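Local coordinates for uncharacterized protein TP-0789 domain-containing protein (Desulfovibrio piger ATCC 29098, PDB 4Z48) that is of unknown function but has a LolA-like fold and probably resembles the outer membrane lipoprotein-sorting proteins, which carry lipid-modified cargo, at residues Glu122-Leu136 with Ile150-Tyr163. Residues are numbered along the deposited sequence; the frame is centred on the assembly and turned at random.
Sequences EDIQNLDDVDEYDYL and ILERTPKKGKETQY
R153 reaches across to Y133, Y135 and L127. Its CB packs against Y135 CE1 at 3.5 Å. CG stands between the backbone N and the carbonyl carbon (chi1 79°), and from there the chain runs extended over one face of the Y133 ring. CD sits above the ring centre as a CH-pi contact, 3.6 Å from the centroid. The guanidinium then lies flat on the same ring, planes 3° apart, with cation-pi geometry. NE bonds to Q166 of the next strand. NH1 and NH2 both point at one atom, L127 O, which lies in the guanidinium plane; the NH1 bond is the shorter, 2.8 Å to L127 O. NH1 also reaches a water shared with Y135 OH. Stack, in-plane bonds and water together fix the rotation of the group.

The strands beneath are 133-143 and 146-155, an antiparallel beta hairpin in the strand-rich LolA-like fold. D134 with T154 and L136 with E152 are hydrogen-bonded pairs. Past the strand end, K156 N bonds almost straight to E132 O (175°).

K159 closes the type II turn 156-159. Its NZ forms a salt bridge with E132 OE1 at 2.9 Å, met from above the carboxylate plane. E122 and D123 are tied on separately. E122 OE2 takes Q162 N on its syn lone pair at 3.0 Å. D123 OD1 accepts from Y163 OH at 2.8 Å, with carboxylate and ring nearly coplanar. The other oxygen, D123 OD2, forms a salt bridge with K191.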
loop_
_atom_site.group_PDB
_atom_site.type_symbol
_atom_site.label_atom_id
_atom_site.label_comp_id
_atom_site.label_asym_id
_atom_site.label_seq_id
_atom_site.Cartn_x
_atom_site.Cartn_y
_atom_site.Cartn_z
ATOM N N GLU A 122 4.857 -1.367 6.709
ATOM C CA GLU A 122 5.228 -0.250 5.836
ATOM C C GLU A 122 4.498 -0.298 4.486
ATOM O O GLU A 122 4.301 0.748 3.905
ATOM C CB GLU A 122 6.743 -0.153 5.622
ATOM C CG GLU A 122 7.367 -1.255 4.772
ATOM C CD GLU A 122 8.820 -0.973 4.413
ATOM O OE1 GLU A 122 9.122 0.128 3.897
ATOM O OE2 GLU A 122 9.659 -1.870 4.649
ATOM N N ASP A 123 4.050 -1.484 4.035
ATOM C CA ASP A 123 3.310 -1.643 2.783
ATOM C C ASP A 123 1.915 -0.991 2.840
ATOM O O ASP A 123 1.323 -0.744 1.788
ATOM C CB ASP A 123 3.181 -3.125 2.419
ATOM C CG ASP A 123 4.497 -3.815 2.122
ATOM O OD1 ASP A 123 5.441 -3.137 1.686
ATOM O OD2 ASP A 123 4.569 -5.040 2.287
ATOM N N ILE A 124 1.408 -0.710 4.068
ATOM C CA ILE A 124 0.100 -0.124 4.339
ATOM C C ILE A 124 0.119 1.426 4.206
ATOM O O ILE A 124 -0.937 2.017 4.054
ATOM C CB ILE A 124 -0.385 -0.622 5.730
ATOM C CG1 ILE A 124 -0.625 -2.161 5.732
ATOM C CG2 ILE A 124 -1.577 0.127 6.278
ATOM C CD1 ILE A 124 -1.290 -2.757 4.546
ATOM N N GLN A 125 1.291 2.070 4.197
ATOM C CA GLN A 125 1.387 3.529 3.978
ATOM C C GLN A 125 1.293 3.892 2.468
ATOM O O GLN A 125 1.182 2.994 1.628
ATOM C CB GLN A 125 2.699 4.070 4.544
ATOM C CG GLN A 125 2.894 3.773 6.027
ATOM C CD GLN A 125 4.347 3.769 6.429
ATOM O OE1 GLN A 125 5.274 3.693 5.605
ATOM N NE2 GLN A 125 4.573 3.794 7.720
ATOM N N ASN A 126 1.384 5.217 2.135
ATOM C CA ASN A 126 1.316 5.786 0.777
ATOM C C ASN A 126 2.288 5.072 -0.161
ATOM O O ASN A 126 3.504 5.097 0.058
ATOM C CB ASN A 126 1.612 7.300 0.816
ATOM C CG ASN A 126 1.437 8.083 -0.475
ATOM O OD1 ASN A 126 1.091 7.563 -1.543
ATOM N ND2 ASN A 126 1.696 9.379 -0.405
ATOM N N LEU A 127 1.731 4.404 -1.188
ATOM C CA LEU A 127 2.495 3.656 -2.192
ATOM C C LEU A 127 3.133 4.600 -3.242
ATOM O O LEU A 127 4.068 4.183 -3.933
ATOM C CB LEU A 127 1.578 2.599 -2.874
ATOM C CG LEU A 127 2.158 1.607 -3.917
ATOM C CD1 LEU A 127 3.331 0.812 -3.384
ATOM C CD2 LEU A 127 1.089 0.644 -4.400
ATOM N N ASP A 128 2.665 5.871 -3.337
ATOM C CA ASP A 128 3.165 6.780 -4.358
ATOM C C ASP A 128 3.753 8.098 -3.789
ATOM O O ASP A 128 3.448 9.180 -4.302
ATOM C CB ASP A 128 2.049 7.057 -5.387
ATOM C CG ASP A 128 1.702 5.846 -6.245
ATOM O OD1 ASP A 128 2.492 5.518 -7.167
ATOM O OD2 ASP A 128 0.645 5.219 -5.988
ATOM N N ASP A 129 4.638 7.996 -2.775
ATOM C CA ASP A 129 5.342 9.145 -2.186
ATOM C C ASP A 129 6.574 9.413 -3.066
ATOM O O ASP A 129 7.676 8.954 -2.759
ATOM C CB ASP A 129 5.708 8.856 -0.720
ATOM C CG ASP A 129 5.841 10.094 0.152
ATOM O OD1 ASP A 129 6.584 11.021 -0.238
ATOM O OD2 ASP A 129 5.239 10.114 1.251
ATOM N N VAL A 130 6.341 10.096 -4.218
ATOM C CA VAL A 130 7.261 10.354 -5.331
ATOM C C VAL A 130 8.673 10.807 -4.871
ATOM O O VAL A 130 9.676 10.293 -5.393
ATOM C CB VAL A 130 6.661 11.349 -6.372
ATOM C CG1 VAL A 130 7.695 11.811 -7.381
ATOM C CG2 VAL A 130 5.478 10.723 -7.110
ATOM N N ASP A 131 8.750 11.732 -3.905
ATOM C CA ASP A 131 10.048 12.282 -3.506
ATOM C C ASP A 131 10.790 11.428 -2.446
ATOM O O ASP A 131 11.839 11.845 -1.945
ATOM C CB ASP A 131 9.892 13.744 -3.054
ATOM C CG ASP A 131 9.493 14.693 -4.185
ATOM O OD1 ASP A 131 10.140 14.656 -5.261
ATOM O OD2 ASP A 131 8.553 15.490 -3.985
ATOM N N GLU A 132 10.333 10.211 -2.189
ATOM C CA GLU A 132 11.073 9.349 -1.277
ATOM C C GLU A 132 12.035 8.435 -2.064
ATOM O O GLU A 132 12.867 7.753 -1.454
ATOM C CB GLU A 132 10.137 8.537 -0.374
ATOM C CG GLU A 132 9.426 9.374 0.676
ATOM C CD GLU A 132 8.854 8.606 1.849
ATOM O OE1 GLU A 132 8.242 7.536 1.629
ATOM O OE2 GLU A 132 8.971 9.110 2.990
ATOM N N TYR A 133 11.991 8.507 -3.416
ATOM C CA TYR A 133 12.759 7.618 -4.292
ATOM C C TYR A 133 13.507 8.280 -5.441
ATOM O O TYR A 133 13.157 9.353 -5.892
ATOM C CB TYR A 133 11.781 6.591 -4.944
ATOM C CG TYR A 133 10.883 5.867 -3.968
ATOM C CD1 TYR A 133 9.642 6.391 -3.609
ATOM C CD2 TYR A 133 11.268 4.655 -3.406
ATOM C CE1 TYR A 133 8.810 5.728 -2.702
ATOM C CE2 TYR A 133 10.443 3.980 -2.507
ATOM C CZ TYR A 133 9.226 4.533 -2.138
ATOM O OH TYR A 133 8.411 3.879 -1.241
ATOM N N ASP A 134 14.492 7.559 -5.965
ATOM C CA ASP A 134 15.216 7.806 -7.209
ATOM C C ASP A 134 14.646 6.841 -8.234
ATOM O O ASP A 134 14.417 5.680 -7.907
ATOM C CB ASP A 134 16.717 7.575 -7.009
ATOM C CG ASP A 134 17.343 8.606 -6.100
ATOM O OD1 ASP A 134 17.160 9.813 -6.360
ATOM O OD2 ASP A 134 17.968 8.209 -5.105
ATOM N N TYR A 135 14.421 7.296 -9.450
ATOM C CA TYR A 135 13.800 6.465 -10.477
ATOM C C TYR A 135 14.707 6.130 -11.619
ATOM O O TYR A 135 15.655 6.848 -11.898
ATOM C CB TYR A 135 12.536 7.161 -11.014
ATOM C CG TYR A 135 11.531 7.433 -9.918
ATOM C CD1 TYR A 135 10.666 6.438 -9.482
ATOM C CD2 TYR A 135 11.519 8.651 -9.242
ATOM C CE1 TYR A 135 9.792 6.653 -8.421
ATOM C CE2 TYR A 135 10.639 8.886 -8.192
ATOM C CZ TYR A 135 9.774 7.881 -7.785
ATOM O OH TYR A 135 8.917 8.064 -6.730
ATOM N N LEU A 136 14.355 5.066 -12.335
ATOM C CA LEU A 136 15.008 4.708 -13.587
ATOM C C LEU A 136 13.978 4.028 -14.540
ATOM O O LEU A 136 13.518 2.909 -14.292
ATOM C CB LEU A 136 16.240 3.840 -13.317
ATOM C CG LEU A 136 17.149 3.438 -14.471
ATOM C CD1 LEU A 136 17.830 4.652 -15.115
ATOM C CD2 LEU A 136 18.197 2.441 -13.971
ATOM N N ILE A 150 8.408 -0.150 -17.653
ATOM C CA ILE A 150 9.217 -0.805 -16.636
ATOM C C ILE A 150 9.863 0.353 -15.856
ATOM O O ILE A 150 10.675 1.100 -16.414
ATOM C CB ILE A 150 10.249 -1.840 -17.174
ATOM C CG1 ILE A 150 9.598 -2.881 -18.142
ATOM C CG2 ILE A 150 10.972 -2.537 -15.975
ATOM C CD1 ILE A 150 10.586 -3.478 -19.150
ATOM N N LEU A 151 9.455 0.533 -14.586
ATOM C CA LEU A 151 9.933 1.632 -13.751
ATOM C C LEU A 151 10.584 1.112 -12.507
ATOM O O LEU A 151 9.901 0.489 -11.673
ATOM C CB LEU A 151 8.749 2.564 -13.343
ATOM C CG LEU A 151 9.139 3.833 -12.542
ATOM C CD1 LEU A 151 10.087 4.733 -13.352
ATOM C CD2 LEU A 151 7.905 4.632 -12.155
ATOM N N GLU A 152 11.887 1.345 -12.371
ATOM C CA GLU A 152 12.608 0.964 -11.167
ATOM C C GLU A 152 12.628 2.140 -10.233
ATOM O O GLU A 152 12.835 3.277 -10.687
ATOM C CB GLU A 152 14.052 0.526 -11.475
ATOM C CG GLU A 152 14.175 -0.771 -12.258
ATOM C CD GLU A 152 15.555 -1.412 -12.269
ATOM O OE1 GLU A 152 16.437 -0.979 -11.489
ATOM O OE2 GLU A 152 15.741 -2.380 -13.041
ATOM N N ARG A 153 12.428 1.892 -8.944
ATOM C CA ARG A 153 12.535 2.953 -7.948
ATOM C C ARG A 153 13.385 2.448 -6.787
ATOM O O ARG A 153 13.259 1.302 -6.393
ATOM C CB ARG A 153 11.168 3.512 -7.516
ATOM C CG ARG A 153 10.371 2.715 -6.525
ATOM C CD ARG A 153 9.126 3.466 -6.141
ATOM N NE ARG A 153 8.332 2.678 -5.207
ATOM C CZ ARG A 153 7.112 3.000 -4.796
ATOM N NH1 ARG A 153 6.514 4.091 -5.261
ATOM N NH2 ARG A 153 6.466 2.218 -3.946
ATOM N N THR A 154 14.330 3.275 -6.343
ATOM C CA THR A 154 15.264 2.969 -5.268
ATOM C C THR A 154 15.001 3.973 -4.161
ATOM O O THR A 154 14.927 5.167 -4.453
ATOM C CB THR A 154 16.724 3.015 -5.804
ATOM O OG1 THR A 154 16.852 2.103 -6.882
ATOM C CG2 THR A 154 17.743 2.615 -4.766
ATOM N N PRO A 155 14.895 3.552 -2.886
ATOM C CA PRO A 155 14.676 4.541 -1.833
ATOM C C PRO A 155 15.880 5.457 -1.700
ATOM O O PRO A 155 17.035 5.012 -1.817
ATOM C CB PRO A 155 14.478 3.690 -0.569
ATOM C CG PRO A 155 15.191 2.403 -0.857
ATOM C CD PRO A 155 14.951 2.182 -2.336
ATOM N N LYS A 156 15.606 6.742 -1.493
ATOM C CA LYS A 156 16.657 7.741 -1.252
ATOM C C LYS A 156 17.404 7.389 0.028
ATOM O O LYS A 156 16.813 6.805 0.948
ATOM C CB LYS A 156 16.038 9.142 -1.128
ATOM C CG LYS A 156 15.522 9.675 -2.446
ATOM C CD LYS A 156 15.256 11.154 -2.387
ATOM C CE LYS A 156 14.859 11.688 -3.747
ATOM N NZ LYS A 156 14.314 13.062 -3.629
ATOM N N LYS A 157 18.699 7.713 0.069
ATOM C CA LYS A 157 19.581 7.491 1.213
ATOM C C LYS A 157 18.927 8.040 2.515
ATOM O O LYS A 157 18.421 9.169 2.544
ATOM C CB LYS A 157 20.970 8.126 0.965
ATOM C CG LYS A 157 21.995 7.732 2.027
ATOM C CD LYS A 157 23.382 8.158 1.659
ATOM C CE LYS A 157 24.357 7.964 2.793
ATOM N NZ LYS A 157 25.697 8.511 2.450
ATOM N N GLY A 158 18.908 7.204 3.541
ATOM C CA GLY A 158 18.351 7.556 4.841
ATOM C C GLY A 158 16.916 7.148 5.073
ATOM O O GLY A 158 16.432 7.262 6.205
ATOM N N LYS A 159 16.207 6.676 4.014
ATOM C CA LYS A 159 14.817 6.255 4.141
ATOM C C LYS A 159 14.752 4.892 4.864
ATOM O O LYS A 159 15.495 3.956 4.543
ATOM C CB LYS A 159 14.102 6.223 2.779
ATOM C CG LYS A 159 12.624 5.856 2.848
ATOM C CD LYS A 159 12.050 5.640 1.468
ATOM C CE LYS A 159 10.851 4.715 1.447
ATOM N NZ LYS A 159 9.770 5.167 2.367
ATOM N N GLU A 160 13.897 4.847 5.892
ATOM C CA GLU A 160 13.608 3.704 6.760
ATOM C C GLU A 160 12.706 2.737 5.996
ATOM O O GLU A 160 11.489 2.952 5.887
ATOM C CB GLU A 160 12.920 4.228 8.037
ATOM C CG GLU A 160 12.826 3.256 9.195
ATOM C CD GLU A 160 12.998 3.957 10.528
ATOM O OE1 GLU A 160 12.064 4.679 10.949
ATOM O OE2 GLU A 160 14.093 3.837 11.121
ATOM N N THR A 161 13.311 1.695 5.415
ATOM C CA THR A 161 12.558 0.715 4.610
ATOM C C THR A 161 13.311 -0.600 4.589
ATOM O O THR A 161 14.528 -0.609 4.743
ATOM C CB THR A 161 12.321 1.265 3.154
ATOM O OG1 THR A 161 11.689 0.264 2.347
ATOM C CG2 THR A 161 13.603 1.727 2.469
ATOM N N GLN A 162 12.607 -1.712 4.385
ATOM C CA GLN A 162 13.316 -2.989 4.306
ATOM C C GLN A 162 13.815 -3.227 2.860
ATOM O O GLN A 162 14.580 -4.160 2.610
ATOM C CB GLN A 162 12.375 -4.131 4.746
ATOM C CG GLN A 162 11.344 -4.475 3.710
ATOM C CD GLN A 162 10.279 -5.395 4.223
ATOM O OE1 GLN A 162 9.226 -4.945 4.678
ATOM N NE2 GLN A 162 10.532 -6.701 4.139
ATOM N N TYR A 163 13.342 -2.411 1.908
ATOM C CA TYR A 163 13.650 -2.664 0.512
ATOM C C TYR A 163 14.830 -1.864 -0.016
ATOM O O TYR A 163 15.049 -0.723 0.384
ATOM C CB TYR A 163 12.427 -2.395 -0.370
ATOM C CG TYR A 163 11.161 -3.047 0.136
ATOM C CD1 TYR A 163 11.041 -4.434 0.189
ATOM C CD2 TYR A 163 10.090 -2.278 0.587
ATOM C CE1 TYR A 163 9.853 -5.042 0.608
ATOM C CE2 TYR A 163 8.908 -2.878 1.049
ATOM C CZ TYR A 163 8.809 -4.256 1.083
ATOM O OH TYR A 163 7.626 -4.802 1.505
HETATM O O HOH W 1 12.903 13.903 -5.837
HETATM O O HOH W 2 18.621 5.692 -4.565
HETATM O O HOH W 3 15.816 3.339 -9.345
HETATM O O HOH W 4 19.736 8.938 -2.320
HETATM O O HOH W 5 6.761 6.451 -6.753
#